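Local coordinates for protein probable fumarate reductase Ifc3 (Shewanella frigidimarina, PDB 1QO8) that catalyses the essentially unidirectional reduction of fumarate to succinate in vitro, using one FAD and four covalently bound c-type hemes per subunit, at residues 141-146 against 555-560; 347-352 against 519-524; 443-448 against 489-494. All coordinates share one frame; numbering follows the deposited sequence.

In the fold
Past the N-terminal heme-binding region, the chain enters the flavoprotein part, where all three contacts lie. Contact 1 closes the widest loop, returning the C-terminal helix 543-563 to the end of helix 131-143. Contact 2 is nested inside it and joins the exit of helix 339-346 to the corner between strands 520-521 and 524-526. Contact 3 is nested inside both and closes a short loop between helix 442-448 and the start of strand 489-505; none of the loops cross. Contacts 1 and 2 have centres about 19 Å apart, whereas contact 3 lies across the chain's centre, about 51 Å from contact 2, centre to centre. Strands 351-352 and 489-505 nevertheless pair in one sheet.

Contact 1: 141-146 against 555-560; sequences KKAGAN and AGDNAA
The carboxylate of Asp-557 is the flat group that reaches across to Ala-143, whose methyl CB lies 4.0 Å from OD1, beyond that oxygen and tilted well off the carboxylate plane. The approach is therefore oblique and does not cover either face. The setting is the Rossmann-type FAD-binding fold. Helix 131-143 is the connection of a beta-alpha-beta crossover from strand 124-127 to the neighbouring parallel strand 147-150, and helix 543-563 packs beside it. OD2 on the other branch of Asp-557 has a long, weak ion pair with Lys-561. With CG anti to the backbone N (chi1 -175°), the Asp-557 side chain is swung off its helix to a position beside Ala-143. Ala-559 of helix 543-563 faces the same parallel sheet, touching Val-124, Val-305 and Phe-525. Gly-144 ends the first helix in a Schellman motif: a side chain at its phi of 121° would collide with the carbonyl oxygen of Ala-143, which accounts for the glycine. The reversal turns Ala-145 back toward the second helix, bringing its CA to 5.3 Å from the CA of Ala-560. The close spacing is consistent with small residues, all three side chains of the methyl packing being alanines. No hydrogen bond spans the two segments: Ala-560 CB sits between Ala-143 CB at 3.5 Å and Ala-145 CB at 3.6 Å, the two directions opening by about 108°.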
loop_
_atom_site.group_PDB
_atom_site.type_symbol
_atom_site.label_atom_id
_atom_site.label_comp_id
_atom_site.label_asym_id
_atom_site.label_seq_id
_atom_site.Cartn_x
_atom_site.Cartn_y
_atom_site.Cartn_z
ATOM N N LYS A 141 -29.573 11.321 -11.123
ATOM C CA LYS A 141 -30.876 11.401 -11.769
ATOM C C LYS A 141 -31.579 12.703 -11.386
ATOM O O LYS A 141 -32.042 13.418 -12.278
ATOM C CB LYS A 141 -31.751 10.225 -11.383
ATOM C CG LYS A 141 -32.903 9.746 -12.240
ATOM C CD LYS A 141 -32.396 9.184 -13.544
ATOM C CE LYS A 141 -32.855 7.804 -13.935
ATOM N NZ LYS A 141 -34.318 7.701 -14.245
ATOM N N LYS A 142 -31.626 13.072 -10.106
ATOM C CA LYS A 142 -32.087 14.382 -9.713
ATOM C C LYS A 142 -31.385 15.536 -10.441
ATOM O O LYS A 142 -32.002 16.594 -10.641
ATOM C CB LYS A 142 -31.952 14.655 -8.190
ATOM C CG LYS A 142 -32.493 16.025 -7.810
ATOM C CD LYS A 142 -32.867 16.217 -6.359
ATOM C CE LYS A 142 -33.633 17.511 -6.111
ATOM N NZ LYS A 142 -35.117 17.250 -6.190
ATOM N N ALA A 143 -30.093 15.397 -10.729
ATOM C CA ALA A 143 -29.353 16.490 -11.346
ATOM C C ALA A 143 -29.663 16.533 -12.845
ATOM O O ALA A 143 -29.564 17.598 -13.430
ATOM C CB ALA A 143 -27.864 16.451 -11.136
ATOM N N GLY A 144 -30.087 15.426 -13.426
ATOM C CA GLY A 144 -30.807 15.451 -14.684
ATOM C C GLY A 144 -30.017 14.635 -15.691
ATOM O O GLY A 144 -30.214 14.792 -16.894
ATOM N N ALA A 145 -29.181 13.744 -15.127
ATOM C CA ALA A 145 -28.374 12.926 -16.038
ATOM C C ALA A 145 -29.051 11.596 -16.206
ATOM O O ALA A 145 -29.791 11.133 -15.308
ATOM C CB ALA A 145 -26.941 12.843 -15.555
ATOM N N ASN A 146 -28.847 10.968 -17.370
ATOM C CA ASN A 146 -29.173 9.546 -17.463
ATOM C C ASN A 146 -28.115 8.719 -16.731
ATOM O O ASN A 146 -26.915 9.059 -16.711
ATOM C CB ASN A 146 -29.211 9.150 -18.951
ATOM C CG ASN A 146 -30.238 9.959 -19.738
ATOM O OD1 ASN A 146 -31.417 10.077 -19.412
ATOM N ND2 ASN A 146 -29.803 10.554 -20.831
ATOM N N ALA A 555 -20.844 12.618 -5.032
ATOM C CA ALA A 555 -20.261 11.980 -6.192
ATOM C C ALA A 555 -21.206 11.966 -7.394
ATOM O O ALA A 555 -20.823 12.124 -8.542
ATOM C CB ALA A 555 -19.916 10.496 -5.944
ATOM N N GLY A 556 -22.474 11.614 -7.107
ATOM C CA GLY A 556 -23.546 11.521 -8.090
ATOM C C GLY A 556 -23.902 12.917 -8.633
ATOM O O GLY A 556 -24.020 13.041 -9.845
ATOM N N ASP A 557 -23.960 13.917 -7.799
ATOM C CA ASP A 557 -24.180 15.304 -8.239
ATOM C C ASP A 557 -23.018 15.839 -9.059
ATOM O O ASP A 557 -23.296 16.320 -10.169
ATOM C CB ASP A 557 -24.466 16.206 -7.040
ATOM C CG ASP A 557 -24.828 17.632 -7.411
ATOM O OD1 ASP A 557 -25.909 17.888 -7.982
ATOM O OD2 ASP A 557 -24.003 18.523 -7.152
ATOM N N ASN A 558 -21.760 15.710 -8.681
ATOM C CA ASN A 558 -20.646 16.109 -9.554
ATOM C C ASN A 558 -20.503 15.233 -10.777
ATOM O O ASN A 558 -20.166 15.707 -11.875
ATOM C CB ASN A 558 -19.326 16.149 -8.800
ATOM C CG ASN A 558 -19.403 17.206 -7.704
ATOM O OD1 ASN A 558 -19.309 18.377 -8.042
ATOM N ND2 ASN A 558 -19.590 16.899 -6.451
ATOM N N ALA A 559 -20.805 13.930 -10.687
ATOM C CA ALA A 559 -20.809 13.103 -11.872
ATOM C C ALA A 559 -21.782 13.656 -12.924
ATOM O O ALA A 559 -21.475 13.588 -14.115
ATOM C CB ALA A 559 -21.179 11.661 -11.560
ATOM N N ALA A 560 -22.965 14.100 -12.503
ATOM C CA ALA A 560 -24.027 14.495 -13.416
ATOM C C ALA A 560 -23.688 15.857 -14.036
ATOM O O ALA A 560 -23.802 16.023 -15.250
ATOM C CB ALA A 560 -25.396 14.571 -12.768
#

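Contact 2: 347-352 against 519-524; sequences IGASMT and KPIDGL
A chi1 of -65° sets CG1 of Ile-521 beside its backbone N, and an extended chi2 of 171° carries CD1 outward to Ala-349, where it rests 3.8 Å from CA. The same methyl lies 4.0 Å from Ala-349 CB, so a single branch end covers both carbons. Ile-347 comes from the other side of Gly-348 and meets Ile-521 tip to tip, with 4.2 Å between the two CD1 atoms. Its CD1 also lies 4.3 Å from CD1 of Leu-524. Ile-521 and Leu-524 are brought to the same side by a type II beta turn, closed by Leu-524 N to Ile-521 O at 3.3 Å, with Gly-523 at the positive phi (98°) such a turn needs. No polar bond crosses the contact. Gly-348 is the C-prime residue of the Schellman motif that ends helix 339-346, placing Ile-347 and Ala-349 on either side of the chain's bend. Val-284 of strand 284-291 touches Ile-347, Ile-521 and Leu-524, while Val-513 of strand 512-514 packs on Ala-349 and Leu-524. Beyond these, Ser-350 meets Trp-356 of the second subunit, and strand 524-526, which Leu-524 begins, is an outermost strand of the five-stranded parallel sheet of the FAD-binding domain.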
loop_
_atom_site.group_PDB
_atom_site.type_symbol
_atom_site.label_atom_id
_atom_site.label_comp_id
_atom_site.label_asym_id
_atom_site.label_seq_id
_atom_site.Cartn_x
_atom_site.Cartn_y
_atom_site.Cartn_z
ATOM N N ILE A 347 -5.213 2.217 -13.649
ATOM C CA ILE A 347 -5.126 3.312 -14.568
ATOM C C ILE A 347 -4.391 4.504 -13.993
ATOM O O ILE A 347 -4.395 5.514 -14.692
ATOM C CB ILE A 347 -6.513 3.742 -15.126
ATOM C CG1 ILE A 347 -7.365 4.203 -13.963
ATOM C CG2 ILE A 347 -7.129 2.565 -15.868
ATOM C CD1 ILE A 347 -8.269 5.388 -14.057
ATOM N N GLY A 348 -3.782 4.463 -12.815
ATOM C CA GLY A 348 -2.982 5.554 -12.290
ATOM C C GLY A 348 -3.624 6.406 -11.229
ATOM O O GLY A 348 -3.106 7.528 -10.969
ATOM N N ALA A 349 -4.794 5.949 -10.696
ATOM C CA ALA A 349 -5.337 6.731 -9.556
ATOM C C ALA A 349 -4.348 6.616 -8.386
ATOM O O ALA A 349 -3.633 5.610 -8.254
ATOM C CB ALA A 349 -6.697 6.210 -9.083
ATOM N N SER A 350 -4.158 7.657 -7.629
ATOM C CA SER A 350 -3.585 7.515 -6.295
ATOM C C SER A 350 -4.575 7.007 -5.231
ATOM O O SER A 350 -5.773 7.070 -5.487
ATOM C CB SER A 350 -3.054 8.862 -5.865
ATOM O OG SER A 350 -3.953 9.937 -5.824
ATOM N N MET A 351 -4.052 6.596 -4.090
ATOM C CA MET A 351 -4.735 6.028 -2.976
ATOM C C MET A 351 -4.534 6.871 -1.722
ATOM O O MET A 351 -3.620 7.734 -1.641
ATOM C CB MET A 351 -4.294 4.607 -2.685
ATOM C CG MET A 351 -4.215 3.545 -3.776
ATOM S SD MET A 351 -5.897 3.239 -4.341
ATOM C CE MET A 351 -5.763 3.320 -6.130
ATOM N N THR A 352 -5.375 6.735 -0.737
ATOM C CA THR A 352 -5.190 7.460 0.555
ATOM C C THR A 352 -5.173 6.431 1.682
ATOM O O THR A 352 -6.150 5.613 1.795
ATOM C CB THR A 352 -6.312 8.488 0.799
ATOM O OG1 THR A 352 -6.319 9.531 -0.176
ATOM C CG2 THR A 352 -6.224 9.198 2.163
ATOM N N LYS A 519 -4.472 15.295 -8.641
ATOM C CA LYS A 519 -5.407 15.985 -9.438
ATOM C C LYS A 519 -6.468 15.020 -10.017
ATOM O O LYS A 519 -6.267 13.868 -10.324
ATOM C CB LYS A 519 -4.850 16.719 -10.689
ATOM C CG LYS A 519 -3.503 17.376 -10.400
ATOM C CD LYS A 519 -3.783 18.692 -9.687
ATOM C CE LYS A 519 -2.531 19.598 -9.738
ATOM N NZ LYS A 519 -2.617 20.398 -8.470
ATOM N N PRO A 520 -7.611 15.640 -10.247
ATOM C CA PRO A 520 -8.835 14.898 -10.574
ATOM C C PRO A 520 -8.653 14.191 -11.888
ATOM O O PRO A 520 -8.062 14.692 -12.875
ATOM C CB PRO A 520 -9.914 15.997 -10.583
ATOM C CG PRO A 520 -9.175 17.290 -10.385
ATOM C CD PRO A 520 -7.986 16.926 -9.533
ATOM N N ILE A 521 -9.022 12.918 -11.947
ATOM C CA ILE A 521 -9.018 12.200 -13.227
ATOM C C ILE A 521 -10.370 12.536 -13.868
ATOM O O ILE A 521 -11.410 12.494 -13.174
ATOM C CB ILE A 521 -8.915 10.697 -13.000
ATOM C CG1 ILE A 521 -7.566 10.350 -12.356
ATOM C CG2 ILE A 521 -9.188 9.929 -14.280
ATOM C CD1 ILE A 521 -7.420 8.922 -11.883
ATOM N N ASP A 522 -10.290 13.013 -15.095
ATOM C CA ASP A 522 -11.401 13.446 -15.897
ATOM C C ASP A 522 -12.413 12.334 -16.153
ATOM O O ASP A 522 -12.078 11.338 -16.795
ATOM C CB ASP A 522 -10.848 13.899 -17.296
ATOM C CG ASP A 522 -12.014 14.503 -18.090
ATOM O OD1 ASP A 522 -12.612 15.483 -17.607
ATOM O OD2 ASP A 522 -12.322 13.936 -19.160
ATOM N N GLY A 523 -13.636 12.465 -15.678
ATOM C CA GLY A 523 -14.625 11.378 -15.858
ATOM C C GLY A 523 -14.784 10.444 -14.657
ATOM O O GLY A 523 -15.689 9.564 -14.728
ATOM N N LEU A 524 -13.957 10.463 -13.632
ATOM C CA LEU A 524 -13.940 9.416 -12.588
ATOM C C LEU A 524 -14.279 9.947 -11.192
ATOM O O LEU A 524 -13.670 10.901 -10.730
ATOM C CB LEU A 524 -12.578 8.751 -12.434
ATOM C CG LEU A 524 -12.416 7.262 -12.202
ATOM C CD1 LEU A 524 -11.248 6.890 -11.313
ATOM C CD2 LEU A 524 -13.638 6.465 -11.789
#

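Contact 3: 443-448 against 489-494; sequences EQLAKS and YYAVKV
Leu-445 points from its helix toward the strand and spreads its fork over the backbone, with CG 3.7 Å from Tyr-489 O and CD1 3.7 Å from Tyr-490 O. The two methyls then diverge along the strand. CD1 goes back to Tyr-489, 4.0 Å from its CB, and CD2 goes forward and lies 4.0 Å from Ala-491 CB. Tyr-489 and Ala-491 thus present their CB atoms to the leucine, whereas Tyr-490 between them points its CB away and stacks its ring on Tyr-421. The Tyr-489 ring takes no part in the grip: with CG set beside the backbone N (chi1 -56°), it leads off to one side. Helix 442-448 here covers the start of strand 489-505, the long strand with which most others of the branched mixed sheet pair, in a region consistent with the capping domain of FRD/SDH relatives. The axes of the two short segments run in roughly the same direction, 24° apart, and approach to 8.4 Å. Strand 437-439 bonds to 489-505 through Tyr-437 and Gly-439, and Tyr-437 also touches Leu-445. Replacing Leu-445 with an alanine removes CG and both methyls, and would probably open a gap over the Tyr-489 and Tyr-490 carbonyls and leave Ala-491 CB without its partner on the helix. CD2 of Leu-445 also lies 4.0 Å from the backbone N of Ala-491.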
loop_
_atom_site.group_PDB
_atom_site.type_symbol
_atom_site.label_atom_id
_atom_site.label_comp_id
_atom_site.label_asym_id
_atom_site.label_seq_id
_atom_site.Cartn_x
_atom_site.Cartn_y
_atom_site.Cartn_z
ATOM N N GLU A 443 -18.622 -31.436 30.393
ATOM C CA GLU A 443 -18.137 -32.493 29.518
ATOM C C GLU A 443 -18.872 -32.734 28.210
ATOM O O GLU A 443 -18.243 -32.930 27.143
ATOM C CB GLU A 443 -18.199 -33.808 30.358
ATOM C CG GLU A 443 -17.221 -34.854 29.848
ATOM C CD GLU A 443 -17.406 -36.218 30.496
ATOM O OE1 GLU A 443 -17.386 -36.364 31.738
ATOM O OE2 GLU A 443 -17.577 -37.214 29.773
ATOM N N GLN A 444 -20.211 -32.803 28.206
ATOM C CA GLN A 444 -20.926 -32.776 26.930
ATOM C C GLN A 444 -20.563 -31.541 26.096
ATOM O O GLN A 444 -20.354 -31.662 24.900
ATOM C CB GLN A 444 -22.431 -32.914 27.103
ATOM C CG GLN A 444 -22.897 -34.262 27.683
ATOM C CD GLN A 444 -24.319 -34.159 28.225
ATOM O OE1 GLN A 444 -25.284 -34.719 27.690
ATOM N NE2 GLN A 444 -24.549 -33.358 29.258
ATOM N N LEU A 445 -20.524 -30.325 26.625
ATOM C CA LEU A 445 -20.174 -29.126 25.877
ATOM C C LEU A 445 -18.791 -29.361 25.248
ATOM O O LEU A 445 -18.519 -29.042 24.109
ATOM C CB LEU A 445 -20.033 -27.902 26.805
ATOM C CG LEU A 445 -20.387 -26.498 26.289
ATOM C CD1 LEU A 445 -19.527 -25.397 26.867
ATOM C CD2 LEU A 445 -20.654 -26.349 24.792
ATOM N N ALA A 446 -17.835 -29.894 26.041
ATOM C CA ALA A 446 -16.467 -30.097 25.582
ATOM C C ALA A 446 -16.431 -31.070 24.402
ATOM O O ALA A 446 -15.685 -30.849 23.443
ATOM C CB ALA A 446 -15.589 -30.584 26.723
ATOM N N LYS A 447 -17.276 -32.117 24.453
ATOM C CA LYS A 447 -17.288 -33.100 23.384
ATOM C C LYS A 447 -17.922 -32.508 22.144
ATOM O O LYS A 447 -17.291 -32.602 21.106
ATOM C CB LYS A 447 -17.983 -34.416 23.767
ATOM C CG LYS A 447 -16.961 -35.267 24.556
ATOM C CD LYS A 447 -17.639 -35.936 25.741
ATOM C CE LYS A 447 -17.256 -37.404 25.866
ATOM N NZ LYS A 447 -17.345 -37.831 27.311
ATOM N N SER A 448 -19.039 -31.803 22.271
ATOM C CA SER A 448 -19.572 -31.076 21.113
ATOM C C SER A 448 -18.587 -30.133 20.441
ATOM O O SER A 448 -18.575 -30.013 19.215
ATOM C CB SER A 448 -20.809 -30.291 21.573
ATOM O OG SER A 448 -21.628 -31.306 22.173
ATOM N N TYR A 489 -24.765 -25.543 29.443
ATOM C CA TYR A 489 -23.568 -24.762 29.198
ATOM C C TYR A 489 -23.432 -24.495 27.685
ATOM O O TYR A 489 -23.870 -25.326 26.909
ATOM C CB TYR A 489 -22.316 -25.466 29.721
ATOM C CG TYR A 489 -22.470 -25.780 31.225
ATOM C CD1 TYR A 489 -23.079 -26.942 31.623
ATOM C CD2 TYR A 489 -22.057 -24.891 32.166
ATOM C CE1 TYR A 489 -23.234 -27.192 33.002
ATOM C CE2 TYR A 489 -22.171 -25.131 33.526
ATOM C CZ TYR A 489 -22.774 -26.310 33.923
ATOM O OH TYR A 489 -22.921 -26.522 35.278
ATOM N N TYR A 490 -22.930 -23.314 27.327
ATOM C CA TYR A 490 -22.990 -22.843 25.958
ATOM C C TYR A 490 -21.613 -22.432 25.440
ATOM O O TYR A 490 -20.815 -21.988 26.265
ATOM C CB TYR A 490 -23.828 -21.558 25.906
ATOM C CG TYR A 490 -25.292 -21.835 26.189
ATOM C CD1 TYR A 490 -26.198 -22.221 25.215
ATOM C CD2 TYR A 490 -25.733 -21.722 27.519
ATOM C CE1 TYR A 490 -27.531 -22.478 25.554
ATOM C CE2 TYR A 490 -27.046 -21.946 27.871
ATOM C CZ TYR A 490 -27.928 -22.315 26.867
ATOM O OH TYR A 490 -29.232 -22.544 27.233
ATOM N N ALA A 491 -21.441 -22.497 24.107
ATOM C CA ALA A 491 -20.248 -21.875 23.510
ATOM C C ALA A 491 -20.508 -21.316 22.094
ATOM O O ALA A 491 -21.256 -21.929 21.316
ATOM C CB ALA A 491 -19.150 -22.911 23.378
ATOM N N VAL A 492 -19.783 -20.236 21.761
ATOM C CA VAL A 492 -19.820 -19.716 20.424
ATOM C C VAL A 492 -18.362 -19.661 19.861
ATOM O O VAL A 492 -17.485 -19.179 20.600
ATOM C CB VAL A 492 -20.072 -18.239 20.176
ATOM C CG1 VAL A 492 -20.835 -18.036 18.863
ATOM C CG2 VAL A 492 -20.454 -17.427 21.364
ATOM N N LYS A 493 -18.199 -20.087 18.612
ATOM C CA LYS A 493 -16.835 -20.077 18.063
ATOM C C LYS A 493 -16.473 -18.753 17.429
ATOM O O LYS A 493 -17.290 -18.215 16.680
ATOM C CB LYS A 493 -16.710 -21.236 17.072
ATOM C CG LYS A 493 -15.284 -21.474 16.546
ATOM C CD LYS A 493 -15.468 -22.738 15.657
ATOM C CE LYS A 493 -14.238 -23.454 15.260
ATOM N NZ LYS A 493 -14.642 -24.643 14.362
ATOM N N VAL A 494 -15.380 -18.078 17.863
ATOM C CA VAL A 494 -15.067 -16.734 17.329
ATOM C C VAL A 494 -13.637 -16.552 16.912
ATOM O O VAL A 494 -12.777 -17.361 17.209
ATOM C CB VAL A 494 -15.372 -15.647 18.367
ATOM C CG1 VAL A 494 -16.814 -15.813 18.858
ATOM C CG2 VAL A 494 -14.406 -15.785 19.584
#